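Local coordinates for protein endoglucanase A (Clostridium acetobutylicum, PDB 3IK2) that probably cleaves internal beta-1,4-glucosidic bonds of cellulose, as a family 44 glycoside hydrolase built on a TIM-like barrel, at residues S182-P185 and S186-L190; L190-P193 and D194-C198. All coordinates share one frame; numbering follows the deposited sequence.

Contact 1: residues S182-P185 and S186-L190; sequences SLWP and STHPL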
ATOM      1  N   SER A 182      15.105  -8.273   3.328  1.00  6.81           N
ATOM      2  CA  SER A 182      16.221  -8.663   2.461  1.00  6.86           C
ATOM      3  C   SER A 182      17.126  -7.460   2.132  1.00  8.27           C
ATOM      4  O   SER A 182      18.252  -7.627   1.652  1.00  8.45           O
ATOM      5  CB  SER A 182      15.719  -9.378   1.189  1.00  7.24           C
ATOM      6  OG  SER A 182      15.257  -8.480   0.188  1.00  6.22           O
ATOM      7  N   LEU A 183      16.641  -6.241   2.409  1.00  8.12           N
ATOM      8  CA  LEU A 183      17.479  -5.067   2.272  1.00  8.11           C
ATOM      9  C   LEU A 183      18.117  -4.626   3.588  1.00  7.68           C
ATOM     10  O   LEU A 183      18.786  -3.628   3.618  1.00  7.84           O
ATOM     11  CB  LEU A 183      16.683  -3.900   1.659  1.00  8.75           C
ATOM     12  CG  LEU A 183      16.253  -4.093   0.215  1.00  7.99           C
ATOM     13  CD1 LEU A 183      15.696  -2.762  -0.360  1.00  8.43           C
ATOM     14  CD2 LEU A 183      17.426  -4.622  -0.598  1.00  7.26           C
ATOM     15  N   TRP A 184      17.930  -5.367   4.673  1.00  8.01           N
ATOM     16  CA  TRP A 184      18.536  -4.950   5.947  1.00  8.17           C
ATOM     17  C   TRP A 184      20.032  -4.669   5.834  1.00  8.39           C
ATOM     18  O   TRP A 184      20.472  -3.677   6.372  1.00  8.78           O
ATOM     19  CB  TRP A 184      18.294  -5.958   7.067  1.00  6.51           C
ATOM     20  CG  TRP A 184      16.919  -5.923   7.650  1.00  6.74           C
ATOM     21  CD1 TRP A 184      16.027  -4.874   7.625  1.00  4.73           C
ATOM     22  CD2 TRP A 184      16.271  -6.982   8.355  1.00  3.22           C
ATOM     23  NE1 TRP A 184      14.861  -5.224   8.253  1.00  3.89           N
ATOM     24  CE2 TRP A 184      14.984  -6.508   8.730  1.00  5.68           C
ATOM     25  CE3 TRP A 184      16.637  -8.286   8.692  1.00  3.59           C
ATOM     26  CZ2 TRP A 184      14.065  -7.297   9.441  1.00  3.01           C
ATOM     27  CZ3 TRP A 184      15.702  -9.087   9.387  1.00  4.53           C
ATOM     28  CH2 TRP A 184      14.445  -8.585   9.748  1.00  4.35           C
ATOM     29  N   PRO A 185      20.819  -5.549   5.155  1.00  9.12           N
ATOM     30  CA  PRO A 185      22.278  -5.312   5.065  1.00  8.87           C
ATOM     31  C   PRO A 185      22.699  -4.095   4.241  1.00  8.97           C
ATOM     32  O   PRO A 185      23.784  -3.559   4.467  1.00  9.11           O
ATOM     33  CB  PRO A 185      22.813  -6.600   4.405  1.00  8.61           C
ATOM     34  CG  PRO A 185      21.656  -7.125   3.619  1.00 10.18           C
ATOM     35  CD  PRO A 185      20.431  -6.799   4.461  1.00  8.87           C
ATOM     36  N   SER A 186      21.888  -3.674   3.273  1.00  9.64           N
ATOM     37  CA  SER A 186      22.276  -2.524   2.461  1.00  9.52           C
ATOM     38  C   SER A 186      21.598  -1.239   2.892  1.00  9.19           C
ATOM     39  O   SER A 186      22.150  -0.170   2.702  1.00  9.97           O
ATOM     40  CB  SER A 186      22.070  -2.789   0.977  1.00  9.89           C
ATOM     41  OG  SER A 186      20.764  -3.203   0.754  1.00 11.07           O
ATOM     42  N   THR A 187      20.391  -1.345   3.444  1.00  8.73           N
ATOM     43  CA  THR A 187      19.726  -0.203   4.036  1.00  8.10           C
ATOM     44  C   THR A 187      20.258   0.064   5.466  1.00  7.83           C
ATOM     45  O   THR A 187      20.493   1.242   5.843  1.00  7.42           O
ATOM     46  CB  THR A 187      18.198  -0.386   4.066  1.00  8.01           C
ATOM     47  OG1 THR A 187      17.705  -0.526   2.733  1.00  7.64           O
ATOM     48  CG2 THR A 187      17.510   0.848   4.724  1.00  7.52           C
ATOM     49  N   HIS A 188      20.426  -1.019   6.230  1.00  6.83           N
ATOM     50  CA  HIS A 188      20.864  -0.974   7.640  1.00  7.50           C
ATOM     51  C   HIS A 188      22.110  -1.834   7.963  1.00  8.36           C
ATOM     52  O   HIS A 188      22.047  -2.701   8.871  1.00  8.41           O
ATOM     53  CB  HIS A 188      19.703  -1.374   8.581  1.00  6.51           C
ATOM     54  CG  HIS A 188      18.536  -0.434   8.526  1.00  5.45           C
ATOM     55  ND1 HIS A 188      18.597   0.860   9.008  1.00  4.91           N
ATOM     56  CD2 HIS A 188      17.305  -0.581   7.994  1.00  3.99           C
ATOM     57  CE1 HIS A 188      17.433   1.452   8.813  1.00  7.55           C
ATOM     58  NE2 HIS A 188      16.630   0.596   8.207  1.00  6.49           N
ATOM     59  N   PRO A 189      23.257  -1.560   7.281  1.00  8.74           N
ATOM     60  CA  PRO A 189      24.480  -2.355   7.503  1.00  8.72           C
ATOM     61  C   PRO A 189      24.949  -2.306   8.952  1.00  8.98           C
ATOM     62  O   PRO A 189      25.542  -3.263   9.453  1.00  8.82           O
ATOM     63  CB  PRO A 189      25.519  -1.684   6.591  1.00  8.32           C
ATOM     64  CG  PRO A 189      24.977  -0.319   6.296  1.00  7.97           C
ATOM     65  CD  PRO A 189      23.482  -0.491   6.284  1.00  8.87           C
ATOM     66  N   LEU A 190      24.657  -1.206   9.634  1.00  8.86           N
ATOM     67  CA  LEU A 190      25.100  -1.067  11.030  1.00  8.54           C
ATOM     68  C   LEU A 190      24.251  -1.875  12.024  1.00  8.16           C
ATOM     69  O   LEU A 190      24.717  -2.219  13.132  1.00  8.23           O
ATOM     70  CB  LEU A 190      25.146   0.416  11.409  1.00  7.80           C
ATOM     71  CG  LEU A 190      26.490   1.138  11.393  1.00 11.58           C
ATOM     72  CD1 LEU A 190      27.442   0.735  10.268  1.00  8.16           C
ATOM     73  CD2 LEU A 190      26.284   2.673  11.503  1.00  7.87           C
TER

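Contact 2: residues L190-P193 and D194-C198; sequences LIHP and DKTKC. With ACT (acetate ion), chain J.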
ATOM      1  N   LEU A 190      24.657  -1.206   9.634  1.00  8.86           N
ATOM      2  CA  LEU A 190      25.100  -1.067  11.030  1.00  8.54           C
ATOM      3  C   LEU A 190      24.251  -1.875  12.024  1.00  8.16           C
ATOM      4  O   LEU A 190      24.717  -2.219  13.132  1.00  8.23           O
ATOM      5  CB  LEU A 190      25.146   0.416  11.409  1.00  7.80           C
ATOM      6  CG  LEU A 190      26.490   1.138  11.393  1.00 11.58           C
ATOM      7  CD1 LEU A 190      27.442   0.735  10.268  1.00  8.16           C
ATOM      8  CD2 LEU A 190      26.284   2.673  11.503  1.00  7.87           C
ATOM      9  N   ILE A 191      23.021  -2.179  11.623  1.00  7.11           N
ATOM     10  CA  ILE A 191      22.128  -3.027  12.424  1.00  7.21           C
ATOM     11  C   ILE A 191      22.337  -4.497  12.051  1.00  7.44           C
ATOM     12  O   ILE A 191      22.397  -5.364  12.908  1.00  7.59           O
ATOM     13  CB  ILE A 191      20.617  -2.622  12.171  1.00  6.56           C
ATOM     14  CG1 ILE A 191      20.356  -1.167  12.567  1.00  6.10           C
ATOM     15  CG2 ILE A 191      19.582  -3.588  12.844  1.00  5.22           C
ATOM     16  CD1 ILE A 191      18.869  -0.789  12.498  1.00  7.09           C
ATOM     17  N   HIS A 192      22.409  -4.762  10.748  1.00  7.97           N
ATOM     18  CA  HIS A 192      22.328  -6.113  10.222  1.00  7.91           C
ATOM     19  C   HIS A 192      23.302  -6.311   9.032  1.00  8.67           C
ATOM     20  O   HIS A 192      22.840  -6.468   7.890  1.00  8.53           O
ATOM     21  CB  HIS A 192      20.872  -6.417   9.799  1.00  7.97           C
ATOM     22  CG  HIS A 192      20.599  -7.862   9.519  1.00  5.94           C
ATOM     23  ND1 HIS A 192      21.106  -8.514   8.408  1.00  3.56           N
ATOM     24  CD2 HIS A 192      19.855  -8.780  10.190  1.00  5.81           C
ATOM     25  CE1 HIS A 192      20.676  -9.767   8.406  1.00  4.09           C
ATOM     26  NE2 HIS A 192      19.930  -9.958   9.484  1.00  5.52           N
ATOM     27  N   PRO A 193      24.639  -6.315   9.301  1.00  8.94           N
ATOM     28  CA  PRO A 193      25.692  -6.416   8.276  1.00  9.28           C
ATOM     29  C   PRO A 193      25.519  -7.585   7.278  1.00  9.96           C
ATOM     30  O   PRO A 193      25.848  -7.444   6.097  1.00  9.47           O
ATOM     31  CB  PRO A 193      26.994  -6.626   9.111  1.00  9.47           C
ATOM     32  CG  PRO A 193      26.587  -6.907  10.468  1.00  8.48           C
ATOM     33  CD  PRO A 193      25.245  -6.201  10.643  1.00  8.84           C
ATOM     34  N   ASP A 194      25.026  -8.714   7.760  1.00 10.46           N
ATOM     35  CA  ASP A 194      24.929  -9.918   6.951  1.00 11.83           C
ATOM     36  C   ASP A 194      23.658 -10.001   6.107  1.00 12.05           C
ATOM     37  O   ASP A 194      22.622  -9.457   6.454  1.00 11.89           O
ATOM     38  CB  ASP A 194      25.004 -11.166   7.826  1.00 12.23           C
ATOM     39  CG  ASP A 194      26.329 -11.293   8.600  1.00 14.35           C
ATOM     40  OD1 ASP A 194      27.358 -10.670   8.262  1.00 15.06           O
ATOM     41  OD2 ASP A 194      26.324 -12.058   9.575  1.00 17.71           O
ATOM     42  N   LYS A 195      23.740 -10.722   4.999  1.00 12.49           N
ATOM     43  CA  LYS A 195      22.549 -11.039   4.216  1.00 13.26           C
ATOM     44  C   LYS A 195      21.476 -11.719   5.081  1.00 12.10           C
ATOM     45  O   LYS A 195      21.775 -12.527   5.953  1.00 12.88           O
ATOM     46  CB  LYS A 195      22.940 -11.875   2.987  1.00 13.32           C
ATOM     47  CG  LYS A 195      23.547 -11.001   1.851  1.00 14.92           C
ATOM     48  CD  LYS A 195      23.687 -11.780   0.532  1.00 16.07           C
ATOM     49  CE  LYS A 195      23.638 -10.836  -0.698  1.00 21.21           C
ATOM     50  NZ  LYS A 195      23.824 -11.502  -2.078  1.00 18.91           N
ATOM     51  N   THR A 196      20.224 -11.352   4.866  1.00 11.23           N
ATOM     52  CA  THR A 196      19.111 -11.959   5.581  1.00  9.58           C
ATOM     53  C   THR A 196      18.771 -13.325   4.976  1.00  9.92           C
ATOM     54  O   THR A 196      18.574 -13.458   3.787  1.00  9.86           O
ATOM     55  CB  THR A 196      17.866 -11.056   5.513  1.00  9.89           C
ATOM     56  OG1 THR A 196      18.249  -9.690   5.784  1.00  9.03           O
ATOM     57  CG2 THR A 196      16.793 -11.546   6.469  1.00  6.75           C
ATOM     58  N   LYS A 197      18.697 -14.342   5.812  1.00 10.20           N
ATOM     59  CA  LYS A 197      18.374 -15.661   5.333  1.00 10.29           C
ATOM     60  C   LYS A 197      16.862 -15.814   5.191  1.00  9.91           C
ATOM     61  O   LYS A 197      16.084 -15.142   5.877  1.00  8.85           O
ATOM     62  CB  LYS A 197      18.919 -16.711   6.286  1.00 10.01           C
ATOM     63  CG  LYS A 197      20.416 -16.890   6.222  1.00 13.32           C
ATOM     64  CD  LYS A 197      20.804 -17.947   7.267  1.00 21.21           C
ATOM     65  CE  LYS A 197      22.239 -18.387   7.147  1.00 24.04           C
ATOM     66  NZ  LYS A 197      23.142 -17.278   7.548  1.00 27.79           N
ATOM     67  N   CYS A 198      16.465 -16.678   4.257  1.00 10.03           N
ATOM     68  CA  CYS A 198      15.074 -17.081   4.116  1.00 10.82           C
ATOM     69  C   CYS A 198      14.590 -17.648   5.435  1.00 10.31           C
ATOM     70  O   CYS A 198      13.531 -17.274   5.919  1.00 10.44           O
ATOM     71  CB  CYS A 198      14.915 -18.123   2.992  1.00 10.11           C
ATOM     72  SG  CYS A 198      15.387 -17.482   1.419  1.00 12.24           S
TER
HETATM   73  C   ACT J 521      26.777 -12.323   4.456  1.00 42.88           C
HETATM   74  O   ACT J 521      25.994 -11.382   4.269  1.00 43.03           O
HETATM   75  OXT ACT J 521      27.981 -11.993   4.391  1.00 43.47           O
HETATM   76  CH3 ACT J 521      26.296 -13.722   4.739  1.00 42.64           C

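Contact 1: residues S182-P185 and S186-L190
The imidazole of His188 and the indole of Trp184, one helical turn apart, approach each other obliquely, His188 CD2 standing 4.5 Å from Trp184 CD1. One face of the imidazole carries the methyl group of its own neighbour, Thr187, with CG2 3.4 Å above the plane and displaced toward the rim. The carbonyl O of Trp184 also meets this ring at a slant. The ring's NE2 bonds to the carbonyl O of Asn40; the Trp184 NE1 donates to Asp178. His188 NE2 and Trp184 NE1 thus both have partners outside the turn.

The rings project from the single turn of helix 184-187 and the residue that follows it. Leu183 O receives Thr187 N at 2.8 Å, nearly straight at the hydrogen (167°), and takes a weaker bond from Ser186 N. The next bond, His188 N to Trp184 O at 2.7 Å, is more bent (135°), just where His188 leaves helical geometry. One residue later the pattern must stop, because Pro189 has no N-H to offer Pro185 O; its CB packs against that oxygen instead, at 3.3 Å. Leu183 CD2 also comes to 3.9 Å from Ser186 OG.

This short helix follows barrel strand 174-177. Trp184 lies against Glu200 and Lys204 of helix 198-215, while Thr56 binds the carbonyl O of Ser186, placing the turn between that helix and the loop following strand 52-53.

Contact 2: residues L190-P193 and D194-C198
His192 turns the edge of its imidazole toward the backbone of Asp194, whose carbonyl O lies in the ring plane, 2.6 Å from His192 ND1; this oxygen is modelled too close to the ring for the pair to be read with confidence. CG of His192 is anti to the backbone N (chi1 -168°), which carries the ring forward along the chain, so that its edge meets the backbone of Asp194 and Lys195. The side chain of Thr196 crosses that of His192 at about a right angle, its OG1 3.6 Å from His192 CE1. Nearer the surface, the N-H of Lys195 points almost straight (173°) at an acetate O; the modelled separation of Lys195 N from that O is very short, 2.5 Å, and the ion probably came from the crystallisation liquor.

A second shell fixes the polar ends. His192 NE2 bonds to Glu200 OE2, and the other carboxylate oxygen of Glu200 takes the N-H of Lys197, so one side chain ties the ring to the N-cap residue. Thr196 OG1 bonds to the carbonyl O of Pro181. Residues 190-198 connect helix 184-187 to helix 198-215, with Thr196 touching Trp184 and Pro185 of the first and Cys198 beginning the second, against helix 251-266.

Overall arrangement
The two contacts are consecutive halves of one excursion between barrel strand 174-177 and helix 198-215, sharing Leu190. Contact 1 is partly buried and centred on a single helical turn, which main-chain hydrogen bonds hold; contact 2 lies at the surface, has almost no regular secondary structure, and is held mostly by bonds to residues outside it, before and after in the chain. They touch directly: the rings of Trp184 and His192 meet with planes at about 50°, Trp184 CE3 lying 3.6 Å from His192 CD2, while Pro185 packs against the backbone of residues 192-194. Glu200 serves both, touching the indole and binding the imidazole.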